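Local coordinates for p-47 protein (Clostridium botulinum, PDB 6EKT) that may form part of a progenitor toxin complex that protects botulinum neurotoxin in the gut, and has a fold resembling tubular lipid-binding proteins, at residues Leu399-Ile407 with Val421-Ile432. Sequence-based numbering, arbitrary orientation.
Sequences LINNFVDLI and VTNVTLNVGFCI
Phe403, in the first turn of its helix, pushes its ring among Val424, Phe430 and Ile432 of the β-hairpin 421-432. The helix crosses strand 421-426 nearly at a right angle (99°). Packing is tight here. CD1 of Phe403 lies 3.8 Å from Ile432 CD1, and CD2 of Phe403 lies 3.7 Å from Val424 CG2. CE1 of Phe403 meets the edge of the Phe430 ring, 3.9 Å from Phe430 CE2, with the two planes inclined at 59°. CD1 of Ile432 also touches Leu406 CD1 at 3.7 Å. Asn401 places its CA over one face of the Phe403 ring. OD1 of Asn401 accepts a nearly straight bond from Phe403 N (3.2 Å), forming an Asx turn that ties the loop to the helix start. Phe247 of helix 244-252 stacks on Phe430. The more open side is at Val404 and Val421, both partly exposed, though their CG2 methyls still touch at 3.6 Å. Strand 421-426 is an edge strand of its antiparallel sheet within this chain, near the middle of this elongated TULIP-like protein. The side chains that meet are apolar and the two segments share no hydrogen bond, which implies that shape fit and burial hold the short helix on the sheet.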
loop_
_atom_site.group_PDB
_atom_site.type_symbol
_atom_site.label_atom_id
_atom_site.label_comp_id
_atom_site.label_asym_id
_atom_site.label_seq_id
_atom_site.Cartn_x
_atom_site.Cartn_y
_atom_site.Cartn_z
ATOM N N LEU A 399 -0.346 -18.065 -1.645
ATOM C CA LEU A 399 0.670 -17.040 -1.582
ATOM C C LEU A 399 1.571 -17.332 -0.403
ATOM O O LEU A 399 1.177 -18.030 0.542
ATOM C CB LEU A 399 0.045 -15.649 -1.410
ATOM C CG LEU A 399 -0.974 -15.164 -2.454
ATOM C CD1 LEU A 399 -1.391 -13.744 -2.090
ATOM C CD2 LEU A 399 -0.438 -15.204 -3.882
ATOM N N ILE A 400 2.782 -16.795 -0.465
ATOM C CA ILE A 400 3.654 -16.718 0.699
ATOM C C ILE A 400 3.094 -15.607 1.567
ATOM O O ILE A 400 2.958 -14.448 1.121
ATOM C CB ILE A 400 5.096 -16.360 0.307
ATOM C CG1 ILE A 400 5.696 -17.454 -0.575
ATOM C CG2 ILE A 400 5.960 -16.096 1.548
ATOM C CD1 ILE A 400 6.626 -16.892 -1.623
ATOM N N ASN A 401 2.757 -15.950 2.806
ATOM C CA ASN A 401 2.342 -14.937 3.749
ATOM C C ASN A 401 3.585 -14.313 4.389
ATOM O O ASN A 401 4.109 -14.859 5.360
ATOM C CB ASN A 401 1.373 -15.522 4.800
ATOM C CG ASN A 401 0.921 -14.488 5.838
ATOM O OD1 ASN A 401 1.581 -13.476 6.061
ATOM N ND2 ASN A 401 -0.203 -14.757 6.492
ATOM N N ASN A 402 4.066 -13.204 3.819
ATOM C CA ASN A 402 5.105 -12.362 4.458
ATOM C C ASN A 402 4.550 -10.959 4.769
ATOM O O ASN A 402 5.275 -9.960 4.681
ATOM C CB ASN A 402 6.353 -12.255 3.564
ATOM C CG ASN A 402 6.078 -11.541 2.242
ATOM O OD1 ASN A 402 4.927 -11.345 1.847
ATOM N ND2 ASN A 402 7.142 -11.132 1.562
ATOM N N PHE A 403 3.277 -10.905 5.150
ATOM C CA PHE A 403 2.507 -9.652 5.149
ATOM C C PHE A 403 2.957 -8.688 6.250
ATOM O O PHE A 403 2.997 -7.465 6.027
ATOM C CB PHE A 403 1.002 -9.951 5.227
ATOM C CG PHE A 403 0.496 -10.898 4.129
ATOM C CD1 PHE A 403 1.033 -10.856 2.831
ATOM C CD2 PHE A 403 -0.543 -11.800 4.392
ATOM C CE1 PHE A 403 0.570 -11.710 1.831
ATOM C CE2 PHE A 403 -1.018 -12.651 3.387
ATOM C CZ PHE A 403 -0.461 -12.599 2.108
ATOM N N VAL A 404 3.316 -9.241 7.412
ATOM C CA VAL A 404 3.915 -8.429 8.496
ATOM C C VAL A 404 5.202 -7.780 7.980
ATOM O O VAL A 404 5.393 -6.572 8.161
ATOM C CB VAL A 404 4.148 -9.234 9.809
ATOM C CG1 VAL A 404 4.979 -8.448 10.814
ATOM C CG2 VAL A 404 2.820 -9.623 10.441
ATOM N N ASP A 405 6.065 -8.577 7.335
ATOM C CA ASP A 405 7.294 -8.050 6.720
ATOM C C ASP A 405 7.022 -6.967 5.675
ATOM O O ASP A 405 7.707 -5.939 5.667
ATOM C CB ASP A 405 8.167 -9.154 6.110
ATOM C CG ASP A 405 8.725 -10.114 7.150
ATOM O OD1 ASP A 405 8.749 -9.806 8.360
ATOM O OD2 ASP A 405 9.134 -11.213 6.744
ATOM N N LEU A 406 6.021 -7.184 4.818
ATOM C CA LEU A 406 5.649 -6.163 3.831
ATOM C C LEU A 406 5.279 -4.850 4.504
ATOM O O LEU A 406 5.777 -3.778 4.129
ATOM C CB LEU A 406 4.511 -6.629 2.895
ATOM C CG LEU A 406 4.786 -7.797 1.942
ATOM C CD1 LEU A 406 3.648 -7.936 0.945
ATOM C CD2 LEU A 406 6.112 -7.677 1.195
ATOM N N ILE A 407 4.442 -4.936 5.532
ATOM C CA ILE A 407 3.940 -3.720 6.161
ATOM C C ILE A 407 5.048 -3.025 6.995
ATOM O O ILE A 407 4.963 -1.827 7.243
ATOM C CB ILE A 407 2.566 -3.968 6.857
ATOM C CG1 ILE A 407 1.718 -2.678 6.898
ATOM C CG2 ILE A 407 2.749 -4.682 8.183
ATOM C CD1 ILE A 407 0.258 -2.885 7.285
ATOM N N VAL A 421 -1.111 -8.293 11.744
ATOM C CA VAL A 421 -1.940 -8.066 10.567
ATOM C C VAL A 421 -3.354 -8.466 10.957
ATOM O O VAL A 421 -3.562 -9.527 11.547
ATOM C CB VAL A 421 -1.439 -8.906 9.367
ATOM C CG1 VAL A 421 -2.488 -9.003 8.267
ATOM C CG2 VAL A 421 -0.151 -8.323 8.807
ATOM N N THR A 422 -4.320 -7.628 10.613
ATOM C CA THR A 422 -5.723 -7.857 10.968
ATOM C C THR A 422 -6.588 -8.308 9.790
ATOM O O THR A 422 -7.513 -9.095 9.971
ATOM C CB THR A 422 -6.354 -6.595 11.589
ATOM O OG1 THR A 422 -6.099 -5.477 10.740
ATOM C CG2 THR A 422 -5.776 -6.317 12.974
ATOM N N ASN A 423 -6.309 -7.792 8.594
ATOM C CA ASN A 423 -7.090 -8.120 7.409
ATOM C C ASN A 423 -6.227 -8.073 6.150
ATOM O O ASN A 423 -5.292 -7.281 6.048
ATOM C CB ASN A 423 -8.304 -7.184 7.244
ATOM C CG ASN A 423 -9.385 -7.394 8.302
ATOM O OD1 ASN A 423 -9.782 -6.451 8.980
ATOM N ND2 ASN A 423 -9.864 -8.627 8.446
ATOM N N VAL A 424 -6.548 -8.944 5.199
ATOM C CA VAL A 424 -5.849 -9.025 3.920
ATOM C C VAL A 424 -6.951 -9.155 2.881
ATOM O O VAL A 424 -7.743 -10.107 2.924
ATOM C CB VAL A 424 -4.895 -10.243 3.857
ATOM C CG1 VAL A 424 -4.244 -10.355 2.497
ATOM C CG2 VAL A 424 -3.821 -10.157 4.940
ATOM N N THR A 425 -6.984 -8.208 1.946
ATOM C CA THR A 425 -8.045 -8.121 0.952
ATOM C C THR A 425 -7.461 -8.002 -0.452
ATOM O O THR A 425 -6.554 -7.199 -0.685
ATOM C CB THR A 425 -8.945 -6.885 1.258
ATOM O OG1 THR A 425 -9.532 -7.049 2.553
ATOM C CG2 THR A 425 -10.084 -6.738 0.237
ATOM N N LEU A 426 -8.006 -8.774 -1.393
ATOM C CA LEU A 426 -7.784 -8.506 -2.801
ATOM C C LEU A 426 -9.006 -7.856 -3.421
ATOM O O LEU A 426 -10.066 -8.446 -3.429
ATOM C CB LEU A 426 -7.409 -9.794 -3.561
ATOM C CG LEU A 426 -7.118 -9.642 -5.056
ATOM C CD1 LEU A 426 -5.896 -8.755 -5.271
ATOM C CD2 LEU A 426 -6.951 -11.035 -5.702
ATOM N N ASN A 427 -8.851 -6.638 -3.940
ATOM C CA ASN A 427 -9.924 -5.972 -4.662
ATOM C C ASN A 427 -9.304 -5.041 -5.696
ATOM O O ASN A 427 -9.242 -3.821 -5.490
ATOM C CB ASN A 427 -10.852 -5.208 -3.709
ATOM C CG ASN A 427 -12.126 -4.757 -4.383
ATOM O OD1 ASN A 427 -12.393 -5.125 -5.521
ATOM N ND2 ASN A 427 -12.934 -3.963 -3.675
ATOM N N VAL A 428 -8.845 -5.638 -6.798
ATOM C CA VAL A 428 -8.033 -4.973 -7.843
ATOM C C VAL A 428 -6.613 -4.734 -7.317
ATOM O O VAL A 428 -5.667 -5.420 -7.746
ATOM C CB VAL A 428 -8.674 -3.697 -8.471
ATOM C CG1 VAL A 428 -7.859 -3.261 -9.686
ATOM C CG2 VAL A 428 -10.112 -3.955 -8.880
ATOM N N GLY A 429 -6.475 -3.799 -6.371
ATOM C CA GLY A 429 -5.257 -3.717 -5.562
ATOM C C GLY A 429 -5.276 -4.725 -4.419
ATOM O O GLY A 429 -6.313 -5.306 -4.093
ATOM N N PHE A 430 -4.124 -4.908 -3.802
ATOM C CA PHE A 430 -3.984 -5.833 -2.687
ATOM C C PHE A 430 -3.731 -5.051 -1.395
ATOM O O PHE A 430 -2.759 -4.295 -1.307
ATOM C CB PHE A 430 -2.844 -6.821 -3.001
ATOM C CG PHE A 430 -2.753 -7.988 -2.061
ATOM C CD1 PHE A 430 -3.707 -9.019 -2.096
ATOM C CD2 PHE A 430 -1.687 -8.093 -1.164
ATOM C CE1 PHE A 430 -3.604 -10.110 -1.233
ATOM C CE2 PHE A 430 -1.576 -9.192 -0.303
ATOM C CZ PHE A 430 -2.532 -10.201 -0.343
ATOM N N CYS A 431 -4.592 -5.251 -0.396
ATOM C CA CYS A 431 -4.573 -4.397 0.802
ATOM C C CYS A 431 -4.302 -5.209 2.052
ATOM O O CYS A 431 -5.019 -6.167 2.341
ATOM C CB CYS A 431 -5.872 -3.611 0.927
ATOM S SG CYS A 431 -5.915 -2.500 2.353
ATOM N N ILE A 432 -3.244 -4.830 2.752
ATOM C CA ILE A 432 -2.849 -5.447 4.019
ATOM C C ILE A 432 -3.110 -4.397 5.108
ATOM O O ILE A 432 -2.654 -3.271 4.981
ATOM C CB ILE A 432 -1.354 -5.855 4.001
ATOM C CG1 ILE A 432 -1.103 -6.939 2.927
ATOM C CG2 ILE A 432 -0.897 -6.331 5.381
ATOM C CD1 ILE A 432 0.364 -7.140 2.557
#